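Local coordinates for FAD-binding PCMH-type domain-containing protein (Gibberella zeae, PDB 6YJO), which binds FAD through a double covalent link and probably acts as an oxygen-dependent flavin oxidoreductase, consistent with an oligosaccharide-oxidising enzyme, at residues D385-P390 against L416-F421; L350-L355 against D443-T448. One frame throughout, in Å; residues are numbered along the deposited sequence.

In the fold
Interactions 1 and 2 meet on one antiparallel sheet, in which strand 417-423 is flanked by strand 380-386 and by strand 346-352; their centres are 11 Å apart. Interaction 1 is the pairing of 380-386 with 417-423, whereas interaction 2 sets helix 431-446, the next helix after strand 417-423, against strand 346-352. Backbone contacts Trp419 N to Leu350 O and Leu416 N to Thr352 O, probable hydrogen bonds of 2.8 Å each, join the two. On the flavin side, the side chain of Leu418 comes within about 5 Å of FAD and that of Phe387 within about 3 Å of that of Tyr176. The side chain of Leu350 is about 13 Å from FAD, behind the sheet.

Interaction 1: D385-P390 against L416-F421; sequences DLFGGP and LLLWQF
Asp385 and Leu418 project together from one face of the sheet, and the carboxylate oxygen OD2 of Asp385 lies 3.8 Å from the methyl CD2 of Leu418. Their backbones form an antiparallel hydrogen-bonded pair: Asp385 N gives to Leu418 O at 2.9 Å, and Leu418 N returns an almost straight bond to Asp385 O, with an N-H...O angle of 174°. On the other face Leu386 and Leu417, the next, non-hydrogen-bonded pair, also run alongside each other and touch through their CD2 methyls at 3.8 Å. Phe387 has left the strand. Its CG is anti to the backbone N (chi1 -178°), and the ring meets Leu418 obliquely, with CD1 3.8 Å from Leu418 CB. Where the ladder ends, Leu416 O accepts two bonds from the same face of its carbonyl plane: from Phe387 N at 2.9 Å, and from Gly388 N at 3.1 Å, the latter standing above the plane. The two bonds tie the chain leaving strand 380-386 to the start of strand 417-423, and Leu416 CD1 lies against the Gly388 carbonyl. Leu416 and Leu417 both face Thr352, a classic beta bulge on the edge of strand 417-423 that pairs with strand 346-352. Asp385 OD1 is hydrogen-bonded to NE2 of Gln276, on the neighbouring strand 273-280. Phe387 and Leu418 both touch Met351, and the Phe387 ring meets that of the FAD-binding Tyr176, its plane turned by about 25°, which puts this face beside the flavin pocket. Beneath the other face helix 252-268 covers Leu386 with Met262 and Ala266 and reaches Leu417 through Gln263.

Interaction 2: L350-L355 against D443-T448; sequences LMTKAL and DSVTKT
Leu350 overlaps two consecutive residues of the helix with its forked end: CD1 lies 3.7 Å from CG1 of Val445, and CD2 lies 3.7 Å from CG2 of Thr446. A chi2 of 176° sets CD1 anti to CA, extended towards Val445, while CD2 goes to Thr446. Leu350 and Val445 run antiparallel past one another, and CD1 also comes to 3.8 Å from Val445 CB, covering the branch point as well as one methyl. Against Thr446 the leucine lies aslant.

The same CG1 of Val445 is the common point of the contact. Being anti to the backbone N (chi1 167°), it also receives CG2 of Thr352 at 4.0 Å and CD2 of Leu355 at 3.9 Å, each of these side chains crossing the valine at about a right angle. One helix methyl thus sits among three strand-side side chains, with Leu355 approaching from the loop that follows the strand.

Thr352 turns its methyl to the helix, while its OG1 accepts from Trp419 NE1 of strand 417-423 and gives a weak bond to Lys353 O. Thr446 likewise presents CG2 to Leu350, and its OG1 makes a weak bond back to Asp443 O. The side chains of Trp419 and Phe421 also touch Leu350, Trp454 reaches both Leu350 and Thr446, and Val360 of helix 357-371 packs on Leu355.

No hydrogen bond links the two segments. Across them the contact between helix 431-446 and strand 346-352 is apolar and buried, made mainly by methyl groups. Thr352 OG1 is engaged by Trp419 NE1 and Thr446 OG1 turns to Asp443 O, so neither hydroxyl bonds across the contact.

Interaction 1: D385-P390 against L416-F421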
# COMPACT_ATOMS: atom_id res chain seq x y z
N ASP A 385 -4.15 0.10 12.37
CA ASP A 385 -5.25 0.90 11.87
C ASP A 385 -6.58 0.24 12.20
O ASP A 385 -6.71 -0.98 12.19
CB ASP A 385 -5.14 1.09 10.36
CG ASP A 385 -3.95 1.94 9.96
OD1 ASP A 385 -4.01 3.17 10.15
OD2 ASP A 385 -2.96 1.37 9.45
N LEU A 386 -7.58 1.07 12.52
CA LEU A 386 -8.96 0.59 12.57
C LEU A 386 -9.47 0.53 11.13
O LEU A 386 -9.69 1.57 10.50
CB LEU A 386 -9.81 1.50 13.45
CG LEU A 386 -9.30 1.66 14.89
CD1 LEU A 386 -10.37 2.27 15.79
CD2 LEU A 386 -8.81 0.32 15.47
N PHE A 387 -9.65 -0.68 10.62
CA PHE A 387 -9.74 -0.96 9.19
C PHE A 387 -11.16 -1.23 8.71
O PHE A 387 -11.59 -0.65 7.70
CB PHE A 387 -8.85 -2.16 8.86
CG PHE A 387 -8.81 -2.51 7.41
CD1 PHE A 387 -7.92 -1.89 6.55
CD2 PHE A 387 -9.65 -3.49 6.90
CE1 PHE A 387 -7.87 -2.23 5.21
CE2 PHE A 387 -9.60 -3.83 5.56
CZ PHE A 387 -8.71 -3.20 4.72
N GLY A 388 -11.89 -2.11 9.39
CA GLY A 388 -13.19 -2.53 8.91
C GLY A 388 -14.32 -2.31 9.90
O GLY A 388 -14.30 -1.34 10.66
N GLY A 389 -15.31 -3.19 9.88
CA GLY A 389 -16.47 -3.07 10.73
C GLY A 389 -17.66 -2.48 10.00
O GLY A 389 -17.58 -2.08 8.84
N PRO A 390 -18.81 -2.41 10.69
CA PRO A 390 -20.03 -1.93 10.02
C PRO A 390 -19.95 -0.49 9.53
O PRO A 390 -20.59 -0.15 8.53
CB PRO A 390 -21.11 -2.09 11.10
CG PRO A 390 -20.56 -3.11 12.05
CD PRO A 390 -19.08 -2.88 12.06
N LEU A 416 -10.94 -6.64 10.56
CA LEU A 416 -11.19 -5.46 11.37
C LEU A 416 -9.95 -4.59 11.57
O LEU A 416 -10.08 -3.37 11.61
CB LEU A 416 -11.74 -5.86 12.74
CG LEU A 416 -12.04 -4.72 13.72
CD1 LEU A 416 -13.16 -3.84 13.19
CD2 LEU A 416 -12.39 -5.28 15.09
N LEU A 417 -8.77 -5.20 11.68
CA LEU A 417 -7.56 -4.50 12.08
C LEU A 417 -6.46 -4.68 11.04
O LEU A 417 -6.25 -5.79 10.55
CB LEU A 417 -7.08 -4.99 13.44
CG LEU A 417 -8.08 -4.87 14.59
CD1 LEU A 417 -7.52 -5.52 15.85
CD2 LEU A 417 -8.45 -3.41 14.84
N LEU A 418 -5.76 -3.59 10.72
CA LEU A 418 -4.64 -3.61 9.79
C LEU A 418 -3.37 -3.33 10.58
O LEU A 418 -3.06 -2.18 10.90
CB LEU A 418 -4.83 -2.58 8.68
CG LEU A 418 -3.60 -2.31 7.82
CD1 LEU A 418 -3.12 -3.59 7.14
CD2 LEU A 418 -3.86 -1.21 6.79
N TRP A 419 -2.64 -4.39 10.90
CA TRP A 419 -1.38 -4.26 11.62
C TRP A 419 -0.23 -4.02 10.65
O TRP A 419 -0.20 -4.60 9.56
CB TRP A 419 -1.09 -5.52 12.43
CG TRP A 419 -2.17 -5.94 13.39
CD1 TRP A 419 -3.45 -6.30 13.08
CD2 TRP A 419 -2.04 -6.09 14.81
NE1 TRP A 419 -4.13 -6.64 14.22
CE2 TRP A 419 -3.29 -6.52 15.30
CE3 TRP A 419 -0.99 -5.90 15.71
CZ2 TRP A 419 -3.52 -6.76 16.65
CZ3 TRP A 419 -1.22 -6.13 17.06
CH2 TRP A 419 -2.47 -6.56 17.51
N GLN A 420 0.71 -3.18 11.05
CA GLN A 420 1.99 -3.08 10.38
C GLN A 420 3.09 -3.15 11.42
O GLN A 420 3.05 -2.44 12.43
CB GLN A 420 2.12 -1.79 9.56
CG GLN A 420 3.33 -1.81 8.64
CD GLN A 420 3.56 -0.50 7.91
OE1 GLN A 420 4.38 -0.43 6.99
NE2 GLN A 420 2.85 0.54 8.33
N PHE A 421 4.07 -4.02 11.18
CA PHE A 421 5.25 -4.14 12.02
C PHE A 421 6.45 -3.67 11.21
O PHE A 421 6.69 -4.19 10.12
CB PHE A 421 5.46 -5.59 12.48
CG PHE A 421 4.21 -6.25 13.00
CD1 PHE A 421 3.23 -6.71 12.13
CD2 PHE A 421 4.03 -6.46 14.36
CE1 PHE A 421 2.09 -7.33 12.61
CE2 PHE A 421 2.89 -7.08 14.84
CZ PHE A 421 1.92 -7.52 13.96

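Interaction 2: L350-L355 against D443-T448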
# COMPACT_ATOMS: atom_id res chain seq x y z
N LEU A 350 -0.43 -7.59 9.32
CA LEU A 350 -1.49 -8.54 9.62
C LEU A 350 -2.82 -7.90 9.27
O LEU A 350 -2.98 -6.68 9.36
CB LEU A 350 -1.49 -8.97 11.10
CG LEU A 350 -0.42 -9.97 11.54
CD1 LEU A 350 -0.52 -10.18 13.05
CD2 LEU A 350 -0.58 -11.29 10.80
N MET A 351 -3.78 -8.73 8.87
CA MET A 351 -5.15 -8.32 8.56
C MET A 351 -6.07 -9.20 9.40
O MET A 351 -6.67 -10.15 8.91
CB MET A 351 -5.44 -8.44 7.05
CG MET A 351 -4.61 -7.52 6.18
SD MET A 351 -5.60 -6.32 5.26
CE MET A 351 -6.36 -5.41 6.60
N THR A 352 -6.17 -8.87 10.69
CA THR A 352 -6.86 -9.71 11.66
C THR A 352 -8.32 -9.31 11.80
O THR A 352 -8.74 -8.21 11.44
CB THR A 352 -6.20 -9.63 13.04
OG1 THR A 352 -6.36 -8.31 13.57
CG2 THR A 352 -4.73 -9.97 12.96
N LYS A 353 -9.10 -10.25 12.34
CA LYS A 353 -10.37 -9.95 12.97
C LYS A 353 -10.12 -9.54 14.42
O LYS A 353 -8.99 -9.54 14.91
CB LYS A 353 -11.29 -11.16 12.90
CG LYS A 353 -11.65 -11.58 11.49
CD LYS A 353 -12.35 -12.93 11.46
CE LYS A 353 -12.87 -13.26 10.07
NZ LYS A 353 -14.11 -12.50 9.73
N ALA A 354 -11.20 -9.16 15.11
CA ALA A 354 -11.16 -8.90 16.54
C ALA A 354 -10.40 -9.99 17.28
O ALA A 354 -10.78 -11.16 17.26
CB ALA A 354 -12.59 -8.81 17.07
N LEU A 355 -9.31 -9.60 17.95
CA LEU A 355 -8.56 -10.53 18.78
C LEU A 355 -9.35 -10.88 20.04
O LEU A 355 -10.11 -10.07 20.58
CB LEU A 355 -7.21 -9.94 19.18
CG LEU A 355 -6.04 -10.10 18.20
CD1 LEU A 355 -6.26 -9.30 16.92
CD2 LEU A 355 -4.74 -9.67 18.89
N ASP A 443 3.66 -13.45 15.19
CA ASP A 443 3.17 -14.77 15.58
C ASP A 443 2.43 -14.72 16.91
O ASP A 443 1.43 -15.43 17.09
CB ASP A 443 4.33 -15.76 15.67
CG ASP A 443 4.98 -16.02 14.33
OD1 ASP A 443 4.30 -15.83 13.30
OD2 ASP A 443 6.16 -16.40 14.30
N SER A 444 2.90 -13.90 17.85
CA SER A 444 2.22 -13.77 19.14
C SER A 444 0.75 -13.43 18.97
O SER A 444 -0.06 -13.73 19.86
CB SER A 444 2.91 -12.69 19.98
OG SER A 444 2.61 -11.40 19.50
N VAL A 445 0.38 -12.80 17.86
CA VAL A 445 -1.01 -12.45 17.60
C VAL A 445 -1.78 -13.64 17.04
O VAL A 445 -2.91 -13.90 17.45
CB VAL A 445 -1.06 -11.24 16.64
CG1 VAL A 445 -2.47 -11.06 16.09
CG2 VAL A 445 -0.58 -9.98 17.33
N THR A 446 -1.17 -14.38 16.11
CA THR A 446 -1.91 -15.33 15.28
C THR A 446 -1.90 -16.75 15.83
O THR A 446 -2.68 -17.58 15.35
CB THR A 446 -1.32 -15.34 13.87
OG1 THR A 446 0.07 -15.66 13.92
CG2 THR A 446 -1.50 -13.97 13.22
N LYS A 447 -1.04 -17.06 16.80
CA LYS A 447 -0.89 -18.43 17.29
C LYS A 447 -2.23 -19.11 17.56
O LYS A 447 -2.48 -20.22 17.08
CB LYS A 447 -0.03 -18.43 18.56
CG LYS A 447 1.47 -18.54 18.28
CD LYS A 447 2.30 -18.51 19.56
CE LYS A 447 2.07 -19.74 20.43
NZ LYS A 447 3.17 -19.95 21.42
N THR A 448 -3.10 -18.46 18.34
CA THR A 448 -4.38 -19.05 18.72
C THR A 448 -5.47 -18.87 17.67
O THR A 448 -6.54 -19.46 17.81
CB THR A 448 -4.84 -18.43 20.05
OG1 THR A 448 -3.84 -18.67 21.05
CG2 THR A 448 -6.16 -19.04 20.51